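Local atomic coordinates of VIN1 (Oscarella pearsei, PDB entry 6BFI), a protein that binds actin filaments and may play a role in cell-cell adhesion. Residues A[276-281]-A[292-297]; A[356-361]-A[619-624]. All coordinates share one frame; numbering follows the deposited sequence.

Contact 1: residues A[276-281]-A[292-297]; sequences HQAQDA and LDAVRK
Two helices that run in opposite senses come close where Ala278 faces Val295, with the CA of Ala278 only 6.0 Å from the CA of Val295. Small side chains allow this approach. The CB of Ala278 points at the other helix and lands beside the two neighbouring positions Ala294 and Val295. On the Val295 side it meets one branch, CG2, and the two methyl carbons, Ala278 CB and Val295 CG2, lie 3.9 Å apart. On the Ala294 side the encounter is methyl to methyl, since Ala294 also directs its CB at the partner helix, leaving 4.3 Å between Ala278 CB and Ala294 CB. Which branch of Val295 does the touching follows from its first torsion: with CG1 anti to the backbone N (chi1 173°), CG2 falls next to that N and faces Ala278, while CG1 stands farther from it. The contact is wholly apolar, a matter of dispersion and of shedding water, and it is small, burying 89 Å² over both sides.

Segments 276-281 and 292-297 are the two arms of an antiparallel helical hairpin, helix 268-283 followed by helix 289-306, as expected in the all-helical bundles of the vinculin/alpha-catenin family. Within the hairpin Met274 touches Ala294 and Leu282 touches Val295. Neighbouring helices add to the packing: Leu357 of helix 344-375 rests on Ala278, and Leu329 of helix 312-338 on Val295. Farther round helix 268-283, the chain turns polar side chains toward Glu361 of helix 344-375, whose carboxylate probably accepts a hydrogen bond from Gln279 NE2 at OE1 and is joined through OE2 to His276 NE2. On the second arm, Arg296 reaches the other way and makes a salt bridge through NH2 with Glu333 of helix 312-338.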
# COMPACT_ATOMS: atom_id res chain seq x y z
N HIS A 276 15.69 -5.08 13.85
CA HIS A 276 15.45 -6.39 14.45
C HIS A 276 16.57 -7.37 14.12
O HIS A 276 16.96 -8.18 14.97
CB HIS A 276 14.09 -6.93 13.99
CG HIS A 276 12.95 -6.00 14.26
ND1 HIS A 276 11.69 -6.20 13.75
CD2 HIS A 276 12.88 -4.86 14.99
CE1 HIS A 276 10.89 -5.23 14.15
NE2 HIS A 276 11.59 -4.40 14.91
N GLN A 277 17.09 -7.31 12.90
CA GLN A 277 18.21 -8.17 12.52
C GLN A 277 19.46 -7.83 13.32
O GLN A 277 20.21 -8.73 13.71
CB GLN A 277 18.48 -8.04 11.02
CG GLN A 277 17.41 -8.65 10.14
CD GLN A 277 17.63 -10.13 9.90
OE1 GLN A 277 18.70 -10.55 9.46
NE2 GLN A 277 16.61 -10.94 10.20
N ALA A 278 19.70 -6.55 13.56
CA ALA A 278 20.84 -6.16 14.37
C ALA A 278 20.66 -6.58 15.83
O ALA A 278 21.62 -7.00 16.48
CB ALA A 278 21.07 -4.65 14.27
N GLN A 279 19.43 -6.50 16.34
CA GLN A 279 19.16 -6.96 17.70
C GLN A 279 19.37 -8.46 17.82
O GLN A 279 19.97 -8.93 18.80
CB GLN A 279 17.73 -6.58 18.10
CG GLN A 279 17.50 -5.08 18.25
CD GLN A 279 16.03 -4.70 18.15
OE1 GLN A 279 15.15 -5.56 18.11
NE2 GLN A 279 15.76 -3.40 18.10
N ASP A 280 18.90 -9.24 16.85
CA ASP A 280 19.05 -10.69 16.92
C ASP A 280 20.50 -11.10 16.75
O ASP A 280 20.97 -12.04 17.41
CB ASP A 280 18.16 -11.37 15.88
CG ASP A 280 16.72 -11.49 16.34
OD1 ASP A 280 16.35 -10.80 17.32
OD2 ASP A 280 15.96 -12.26 15.72
N ALA A 281 21.24 -10.43 15.86
CA ALA A 281 22.64 -10.78 15.68
C ALA A 281 23.48 -10.36 16.88
O ALA A 281 24.47 -11.03 17.20
CB ALA A 281 23.19 -10.14 14.40
N LEU A 292 27.83 -4.69 12.92
CA LEU A 292 28.15 -3.36 13.43
C LEU A 292 27.78 -2.27 12.43
O LEU A 292 27.38 -1.17 12.83
CB LEU A 292 29.63 -3.27 13.80
CG LEU A 292 30.06 -4.16 14.96
CD1 LEU A 292 31.45 -3.77 15.45
CD2 LEU A 292 29.05 -4.10 16.10
N ASP A 293 27.90 -2.54 11.13
CA ASP A 293 27.45 -1.58 10.13
C ASP A 293 25.95 -1.35 10.24
O ASP A 293 25.48 -0.20 10.22
CB ASP A 293 27.83 -2.05 8.72
CG ASP A 293 29.31 -1.91 8.44
OD1 ASP A 293 29.96 -1.05 9.07
OD2 ASP A 293 29.83 -2.65 7.58
N ALA A 294 25.17 -2.43 10.37
CA ALA A 294 23.73 -2.28 10.55
C ALA A 294 23.41 -1.50 11.82
O ALA A 294 22.51 -0.65 11.83
CB ALA A 294 23.06 -3.66 10.57
N VAL A 295 24.13 -1.78 12.91
CA VAL A 295 23.92 -1.05 14.16
C VAL A 295 24.19 0.43 13.96
O VAL A 295 23.44 1.28 14.46
CB VAL A 295 24.80 -1.64 15.28
CG1 VAL A 295 24.73 -0.78 16.53
CG2 VAL A 295 24.39 -3.07 15.59
N ARG A 296 25.26 0.77 13.23
CA ARG A 296 25.56 2.17 12.98
C ARG A 296 24.48 2.83 12.13
O ARG A 296 24.16 4.01 12.34
CB ARG A 296 26.94 2.30 12.32
CG ARG A 296 28.09 2.03 13.28
CD ARG A 296 29.45 2.32 12.67
NE ARG A 296 30.47 2.49 13.69
CZ ARG A 296 31.19 1.50 14.21
NH1 ARG A 296 31.01 0.25 13.80
NH2 ARG A 296 32.10 1.75 15.14
N LYS A 297 23.90 2.09 11.19
CA LYS A 297 22.76 2.62 10.45
C LYS A 297 21.58 2.89 11.38
O LYS A 297 20.88 3.90 11.23
CB LYS A 297 22.35 1.66 9.33
CG LYS A 297 23.41 1.44 8.27
CD LYS A 297 22.82 0.75 7.05
CE LYS A 297 23.91 0.26 6.11
NZ LYS A 297 24.86 1.34 5.73

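Contact 2: residues A[356-361]-A[619-624]; sequences KLQELE and PPRPPL
Gln358, on helix 344-375, reaches out to Leu624 and Arg621 in an irregular segment with four prolines. Such a stretch is consistent with the proline-rich linker that joins head and tail in vinculins, here lying against a helical bundle. The backbones stay well apart, 10.0 Å between the CA atoms of Gln358 and Leu624, so long side chains span the gap.

The van der Waals part is the amide of Gln358 against a methyl of Leu624. Beyond CG the glutamine chain is extended (chi2 -162°), which carries the amide across to Leu624 CD2. That methyl sits over one face of the amide, tilted off its normal, 3.2 Å from Gln358 OE1 and 3.3 Å from Gln358 NE2, so it meets the whole group and not one atom of it.

The polar part is looser. Gln358 NE2 lies at the edge of the Arg621 guanidinium, 3.9 Å from Arg621 NE, with the two planes 82° apart; both nitrogens are donors, so this is proximity without a bond. Arg621 is held instead by Asp280, through a salt bridge from NH2. Glu361 OE1 stays 5.4 Å from Arg621 NE, a distance at which the opposite charges would probably still attract. With Gln358 cut back to an alanine, Leu624 CD2 would probably lose its partner on helix 344-375, and a gap would open beside Arg621.

Within the helix, Lys356 forms a salt bridge to Glu359, its NZ meeting OE1 on the syn side, 25° out of the carboxylate plane.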
# COMPACT_ATOMS: atom_id res chain seq x y z
N LYS A 356 20.10 -2.14 24.33
CA LYS A 356 20.11 -0.71 24.08
C LYS A 356 19.54 -0.36 22.71
O LYS A 356 18.96 0.72 22.54
CB LYS A 356 21.53 -0.16 24.22
CG LYS A 356 22.07 -0.22 25.63
CD LYS A 356 21.10 0.43 26.61
CE LYS A 356 21.55 0.25 28.04
NZ LYS A 356 20.52 0.76 28.99
N LEU A 357 19.69 -1.26 21.74
CA LEU A 357 19.11 -1.01 20.42
C LEU A 357 17.59 -1.13 20.47
O LEU A 357 16.88 -0.35 19.82
CB LEU A 357 19.71 -1.98 19.40
CG LEU A 357 19.64 -1.56 17.93
CD1 LEU A 357 20.04 -0.10 17.78
CD2 LEU A 357 20.54 -2.45 17.10
N GLN A 358 17.08 -2.09 21.24
CA GLN A 358 15.64 -2.16 21.46
C GLN A 358 15.12 -0.89 22.15
O GLN A 358 14.07 -0.36 21.78
CB GLN A 358 15.28 -3.39 22.29
CG GLN A 358 14.89 -4.60 21.47
CD GLN A 358 14.14 -5.63 22.29
OE1 GLN A 358 14.28 -5.68 23.51
NE2 GLN A 358 13.34 -6.44 21.62
N GLU A 359 15.85 -0.40 23.15
CA GLU A 359 15.42 0.81 23.84
C GLU A 359 15.47 2.03 22.93
O GLU A 359 14.62 2.92 23.02
CB GLU A 359 16.27 1.03 25.09
CG GLU A 359 16.04 -0.00 26.18
CD GLU A 359 16.98 0.14 27.36
OE1 GLU A 359 17.74 1.14 27.41
OE2 GLU A 359 16.97 -0.75 28.24
N LEU A 360 16.46 2.08 22.03
CA LEU A 360 16.51 3.16 21.05
C LEU A 360 15.31 3.10 20.12
O LEU A 360 14.69 4.13 19.82
CB LEU A 360 17.82 3.11 20.26
CG LEU A 360 17.94 4.11 19.11
CD1 LEU A 360 17.77 5.54 19.60
CD2 LEU A 360 19.28 3.94 18.40
N GLU A 361 14.96 1.90 19.65
CA GLU A 361 13.77 1.74 18.83
C GLU A 361 12.53 2.23 19.57
O GLU A 361 11.69 2.95 19.01
CB GLU A 361 13.61 0.28 18.41
CG GLU A 361 12.37 -0.03 17.60
CD GLU A 361 12.25 -1.50 17.24
OE1 GLU A 361 13.17 -2.27 17.58
OE2 GLU A 361 11.25 -1.88 16.60
N PRO A 619 4.52 -8.07 23.61
CA PRO A 619 5.79 -7.80 22.92
C PRO A 619 5.67 -8.07 21.43
O PRO A 619 5.19 -9.14 21.03
CB PRO A 619 6.78 -8.77 23.59
CG PRO A 619 5.92 -9.76 24.34
CD PRO A 619 4.70 -8.99 24.74
N PRO A 620 6.07 -7.11 20.59
CA PRO A 620 5.87 -7.27 19.14
C PRO A 620 6.55 -8.50 18.57
O PRO A 620 5.89 -9.50 18.26
CB PRO A 620 6.48 -5.98 18.57
CG PRO A 620 6.44 -5.00 19.70
CD PRO A 620 6.66 -5.81 20.93
N ARG A 621 7.87 -8.43 18.43
CA ARG A 621 8.64 -9.54 17.89
C ARG A 621 8.86 -10.59 18.97
O ARG A 621 8.57 -10.37 20.15
CB ARG A 621 9.97 -9.00 17.36
CG ARG A 621 10.16 -7.51 17.57
CD ARG A 621 11.53 -7.05 17.14
NE ARG A 621 12.60 -7.63 17.95
CZ ARG A 621 13.35 -8.66 17.57
NH1 ARG A 621 13.16 -9.23 16.39
NH2 ARG A 621 14.30 -9.12 18.38
N PRO A 622 9.35 -11.78 18.59
CA PRO A 622 9.75 -12.75 19.61
C PRO A 622 10.82 -12.16 20.51
O PRO A 622 11.58 -11.27 20.10
CB PRO A 622 10.29 -13.92 18.78
CG PRO A 622 10.48 -13.39 17.39
CD PRO A 622 9.43 -12.34 17.24
N PRO A 623 10.91 -12.64 21.76
CA PRO A 623 11.86 -12.04 22.71
C PRO A 623 13.31 -12.35 22.38
O PRO A 623 13.61 -13.02 21.39
CB PRO A 623 11.44 -12.66 24.04
CG PRO A 623 10.85 -13.98 23.67
CD PRO A 623 10.15 -13.75 22.36
N LEU A 624 14.22 -11.85 23.21
CA LEU A 624 15.65 -12.08 23.04
C LEU A 624 16.09 -13.30 23.84
O LEU A 624 15.41 -13.72 24.78
CB LEU A 624 16.44 -10.86 23.52
CG LEU A 624 16.35 -9.53 22.76
CD1 LEU A 624 16.46 -9.76 21.26
CD2 LEU A 624 15.07 -8.79 23.12

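Overall arrangement
From the N terminus, the chain first closes contact 1, the short hairpin in which helix 289-306 folds back on helix 268-283 with ten residues between the segments. It then continues through helix 312-338 into helix 344-375, where contact 2 opens. That one closes 257 residues later, after a long, mainly helical excursion, when 619-624 returns from the end of helix 589-615. The two loops follow in series and neither nest nor cross. The centres of contacts 1 and 2 nevertheless lie only about 12 Å apart, and helix 268-283 borders both: one flank packs on its hairpin mate, while its polar flank faces both 356-361 and 619-624, tying the late segment to this early bundle.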